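Local coordinates for protein alpha-galactosidase (Umbelopsis vinacea, PDB 3A5V) that hydrolyses terminal alpha-galactosyl residues from galactosides and related glycans, as a tetrameric glycoside hydrolase of family 27, at residues P9-N14 and S266-G271; N182-S187 and G235-D240. All coordinates share one frame; numbering follows the deposited sequence.

How the contacts relate
Both contacts join neighbouring parallel strands of one beta/alpha barrel: contact 1 pairs the first strand with the last, and contact 2, nested within the loop that contact 1 closes, pairs the sixth with the seventh. Their centres lie about 11 Å apart. Across the barrel interior Gln10 NE2 probably hydrogen-bonds Ser183 OG at 2.9 Å; where the seventh and last strands adjoin, Ser266 OG and Leu239 N lie 3.0 Å apart. A bound Tris molecule, probably from the crystallisation liquor, lies about 6 Å from the side chains of both Asn14 and Arg185, consistent with a pocket at the C-terminal strand ends, where enzymes of this fold keep their active sites.

Contact 1. Residues P9-N14 and S266-G271; sequences PQMGWN and SPLILG
Gln10 O receives the amide of Leu268 at 2.9 Å and begins a series of four backbone bonds between the two strands. Gly12 then serves both ways, its N donating to Leu268 O and its O accepting from Leu270 N at 2.8 Å, the straightest of the four (171°). Asn14 N completes the series by donating to Leu270 O. Supporting CA-H...O contacts accompany these bonds, among them Met11 CA to Leu268 O at 3.2 Å. In this parallel pairing the first and last strands of a beta/alpha barrel lie side by side, the step that closes such a barrel into a ring. Apolar packing differs between the faces. On the face carrying Met11, Trp13, Leu268 and Leu270, Trp13 CD1 sits 3.7 Å from Leu270 CB, the side chains crossing at about a right angle, while Met11 also reaches Ile291 of helix 288-294. On the other face Gly12 has no side chain, and Ile269 CD1 comes within 3.6 Å of Gly12 N; the second branch, CG2, meets Asn14 CB. Gln10 CG stands between the backbone N and carbonyl carbon (chi1 65°), and the bend beyond it lays the amide alongside the Pro267 ring, Gln10 NE2 3.5 Å from Pro267 CG. Besides its probable bond to Ser183, NE2 bonds Tyr125 OH, whereas the buried OE1 has no modelled partner. Asn14 OD1 caps Trp16 N, and ND2 bonds Asp51.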
# COMPACT_ATOMS: atom_id res chain seq x y z
N PRO A 9 -4.20 14.03 28.91
CA PRO A 9 -3.69 14.79 27.77
C PRO A 9 -3.18 16.19 28.16
O PRO A 9 -3.80 16.86 29.00
CB PRO A 9 -4.91 14.90 26.83
CG PRO A 9 -5.77 13.67 27.18
CD PRO A 9 -5.57 13.53 28.69
N GLN A 10 -2.08 16.62 27.56
CA GLN A 10 -1.55 17.98 27.82
C GLN A 10 -2.51 19.08 27.31
O GLN A 10 -3.26 18.87 26.37
CB GLN A 10 -0.15 18.17 27.22
CG GLN A 10 -0.07 18.12 25.67
CD GLN A 10 0.23 16.72 25.09
OE1 GLN A 10 -0.18 15.69 25.64
NE2 GLN A 10 0.92 16.69 23.95
N MET A 11 -2.47 20.24 27.97
CA MET A 11 -3.26 21.39 27.56
C MET A 11 -2.33 22.60 27.52
O MET A 11 -1.40 22.70 28.33
CB MET A 11 -4.42 21.63 28.53
CG MET A 11 -5.39 20.45 28.70
SD MET A 11 -6.63 20.71 30.00
CE MET A 11 -7.45 22.23 29.42
N GLY A 12 -2.58 23.52 26.61
CA GLY A 12 -1.67 24.65 26.45
C GLY A 12 -2.04 25.53 25.28
O GLY A 12 -3.20 25.57 24.85
N TRP A 13 -1.03 26.23 24.78
CA TRP A 13 -1.19 27.22 23.71
C TRP A 13 0.13 27.28 22.92
O TRP A 13 1.22 27.12 23.50
CB TRP A 13 -1.55 28.58 24.31
CG TRP A 13 -1.57 29.71 23.30
CD1 TRP A 13 -2.62 30.11 22.52
CD2 TRP A 13 -0.48 30.57 22.98
NE1 TRP A 13 -2.25 31.19 21.73
CE2 TRP A 13 -0.94 31.49 21.99
CE3 TRP A 13 0.86 30.66 23.42
CZ2 TRP A 13 -0.11 32.48 21.44
CZ3 TRP A 13 1.68 31.65 22.89
CH2 TRP A 13 1.19 32.55 21.90
N ASN A 14 0.03 27.52 21.62
CA ASN A 14 1.14 27.47 20.67
C ASN A 14 1.20 28.76 19.84
O ASN A 14 0.16 29.27 19.43
CB ASN A 14 0.98 26.21 19.77
CG ASN A 14 2.00 26.13 18.67
OD1 ASN A 14 1.96 26.91 17.71
ND2 ASN A 14 2.94 25.17 18.78
N SER A 266 -7.53 13.92 22.86
CA SER A 266 -6.45 14.66 22.19
C SER A 266 -5.83 15.63 23.20
O SER A 266 -6.54 16.17 24.07
CB SER A 266 -6.99 15.46 20.99
OG SER A 266 -5.95 16.18 20.31
N PRO A 267 -4.51 15.89 23.06
CA PRO A 267 -4.01 17.14 23.64
C PRO A 267 -4.92 18.29 23.21
O PRO A 267 -5.44 18.29 22.06
CB PRO A 267 -2.64 17.32 22.97
CG PRO A 267 -2.18 15.93 22.63
CD PRO A 267 -3.45 15.10 22.40
N LEU A 268 -5.11 19.26 24.11
CA LEU A 268 -5.90 20.46 23.80
C LEU A 268 -4.96 21.66 23.80
O LEU A 268 -4.76 22.33 24.84
CB LEU A 268 -7.03 20.66 24.81
CG LEU A 268 -8.05 19.50 24.94
CD1 LEU A 268 -9.06 19.78 26.06
CD2 LEU A 268 -8.77 19.17 23.61
N ILE A 269 -4.35 21.89 22.64
CA ILE A 269 -3.40 22.99 22.45
C ILE A 269 -4.09 24.09 21.67
O ILE A 269 -4.48 23.89 20.50
CB ILE A 269 -2.08 22.52 21.74
CG1 ILE A 269 -1.42 21.32 22.47
CG2 ILE A 269 -1.08 23.73 21.53
CD1 ILE A 269 -1.12 21.54 23.97
N LEU A 270 -4.27 25.23 22.32
CA LEU A 270 -4.91 26.39 21.70
C LEU A 270 -4.04 26.97 20.57
O LEU A 270 -2.86 27.23 20.76
CB LEU A 270 -5.24 27.47 22.75
CG LEU A 270 -6.26 27.05 23.84
CD1 LEU A 270 -6.24 28.05 25.01
CD2 LEU A 270 -7.69 26.90 23.27
N GLY A 271 -4.64 27.15 19.40
CA GLY A 271 -3.91 27.61 18.21
C GLY A 271 -4.57 28.90 17.76
O GLY A 271 -4.94 29.04 16.59

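Contact 2. Residues N182-S187 and G235-D240; sequences NSWRIS and GWNDLD
Asp238 O is gripped by two donors, the amide of Ile186 at 3.2 Å and water 2 at 2.8 Å, and Arg185 CA adds a CA-H...O contact. Water 2 also accepts from Arg185 NE in the guanidinium plane, so it ties the side chain of one strand to the end of the other. The Arg185 chain, bent at chi2 and chi3, lays its guanidinium flat against the Asp240 carboxylate: the planes are 9° apart, with Asp240 CG 3.5 Å from Arg185 CZ. The salt bridge from Arg185 NH1 to Asp240 OD1 is therefore one of charges rather than of a directed N-H, and water 3 links the same two atoms. NH2 turns to Ser187 O and to Asp189, and Asp240 OD2 bonds Val190 N. These strands are the sixth and seventh of the beta/alpha barrel, running parallel, and Asp238 OD1 closes an Asx turn by accepting from Asp240 N just past the seventh. Ser183 OG, which also meets Gln10, and Asp238 OD2, on the face shared with Arg185, are bridged by water 1. On the opposite face a chi1 of 40° at Trp184 folds the indole over the neighbouring strand: Trp236 O lies over the ring centre, 3.5 Å above it, and Trp184 CH2 comes to 3.3 Å from Gly235 C. At the ring edge Trp184 NE1 donates to Asn237 OD1 (2.9 Å), the amide plane turned 78° from the indole.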
# COMPACT_ATOMS: atom_id res chain seq x y z
N ASN A 182 5.04 10.89 24.35
CA ASN A 182 3.80 11.17 25.10
C ASN A 182 2.55 11.40 24.26
O ASN A 182 1.43 11.26 24.76
CB ASN A 182 4.02 12.34 26.08
CG ASN A 182 5.03 12.00 27.17
OD1 ASN A 182 6.10 12.60 27.25
ND2 ASN A 182 4.71 10.99 27.99
N SER A 183 2.73 11.83 23.01
CA SER A 183 1.60 12.04 22.10
C SER A 183 2.13 12.06 20.67
O SER A 183 3.32 12.31 20.44
CB SER A 183 0.84 13.34 22.43
OG SER A 183 1.64 14.50 22.15
N TRP A 184 1.25 11.78 19.70
CA TRP A 184 1.64 11.72 18.30
C TRP A 184 0.51 12.26 17.43
O TRP A 184 -0.64 11.81 17.53
CB TRP A 184 2.04 10.28 17.87
CG TRP A 184 1.15 9.26 18.47
CD1 TRP A 184 -0.06 8.81 17.97
CD2 TRP A 184 1.33 8.60 19.74
NE1 TRP A 184 -0.61 7.90 18.85
CE2 TRP A 184 0.21 7.76 19.93
CE3 TRP A 184 2.34 8.64 20.72
CZ2 TRP A 184 0.08 6.94 21.07
CZ3 TRP A 184 2.20 7.84 21.86
CH2 TRP A 184 1.08 7.00 22.03
N ARG A 185 0.83 13.27 16.62
CA ARG A 185 -0.05 13.70 15.55
C ARG A 185 -0.45 12.52 14.68
O ARG A 185 0.39 11.67 14.32
CB ARG A 185 0.62 14.81 14.72
CG ARG A 185 0.68 16.17 15.50
CD ARG A 185 -0.68 16.97 15.35
NE ARG A 185 -0.95 17.07 13.92
CZ ARG A 185 -0.31 17.90 13.08
NH1 ARG A 185 0.55 18.81 13.55
NH2 ARG A 185 -0.56 17.81 11.78
N ILE A 186 -1.75 12.42 14.39
CA ILE A 186 -2.25 11.28 13.62
C ILE A 186 -2.59 11.61 12.17
O ILE A 186 -2.91 10.72 11.39
CB ILE A 186 -3.49 10.64 14.28
CG1 ILE A 186 -4.62 11.69 14.36
CG2 ILE A 186 -3.08 10.07 15.67
CD1 ILE A 186 -6.00 11.10 14.48
N SER A 187 -2.55 12.90 11.83
CA SER A 187 -3.03 13.35 10.52
C SER A 187 -2.25 14.57 10.05
O SER A 187 -1.52 15.18 10.84
CB SER A 187 -4.54 13.68 10.62
OG SER A 187 -4.71 14.91 11.30
N GLY A 235 0.24 8.51 26.65
CA GLY A 235 0.51 8.19 25.24
C GLY A 235 -0.75 8.40 24.39
O GLY A 235 -1.54 7.46 24.18
N TRP A 236 -0.90 9.61 23.87
CA TRP A 236 -2.16 10.07 23.27
C TRP A 236 -2.09 10.28 21.76
O TRP A 236 -1.08 10.75 21.25
CB TRP A 236 -2.55 11.42 23.90
CG TRP A 236 -2.59 11.37 25.41
CD1 TRP A 236 -1.70 11.94 26.27
CD2 TRP A 236 -3.55 10.70 26.21
NE1 TRP A 236 -2.05 11.67 27.56
CE2 TRP A 236 -3.18 10.89 27.56
CE3 TRP A 236 -4.68 9.92 25.91
CZ2 TRP A 236 -3.91 10.37 28.63
CZ3 TRP A 236 -5.42 9.38 26.98
CH2 TRP A 236 -5.04 9.62 28.33
N ASN A 237 -3.21 10.05 21.08
CA ASN A 237 -3.40 10.54 19.70
C ASN A 237 -3.60 12.06 19.73
O ASN A 237 -4.32 12.57 20.59
CB ASN A 237 -4.62 9.86 19.04
CG ASN A 237 -4.46 8.33 18.96
OD1 ASN A 237 -3.44 7.83 18.48
ND2 ASN A 237 -5.46 7.60 19.45
N ASP A 238 -2.95 12.77 18.81
CA ASP A 238 -2.99 14.23 18.78
C ASP A 238 -3.71 14.65 17.49
O ASP A 238 -3.25 14.35 16.38
CB ASP A 238 -1.55 14.78 18.85
CG ASP A 238 -1.48 16.31 18.85
OD1 ASP A 238 -2.52 17.01 18.77
OD2 ASP A 238 -0.34 16.82 18.91
N LEU A 239 -4.86 15.32 17.65
CA LEU A 239 -5.67 15.71 16.51
C LEU A 239 -5.32 17.11 15.98
O LEU A 239 -6.04 17.66 15.15
CB LEU A 239 -7.17 15.59 16.84
CG LEU A 239 -7.84 14.21 16.79
CD1 LEU A 239 -7.12 13.15 17.67
CD2 LEU A 239 -9.33 14.32 17.19
N ASP A 240 -4.19 17.65 16.45
CA ASP A 240 -3.67 18.98 16.08
C ASP A 240 -4.40 20.06 16.90
O ASP A 240 -5.32 19.76 17.67
CB ASP A 240 -3.72 19.26 14.56
CG ASP A 240 -2.70 20.30 14.10
OD1 ASP A 240 -1.87 20.79 14.91
OD2 ASP A 240 -2.69 20.63 12.89
O HOH W 1 1.90 15.29 19.52
O HOH W 2 -3.07 15.20 13.76
O HOH W 3 0.27 20.19 16.36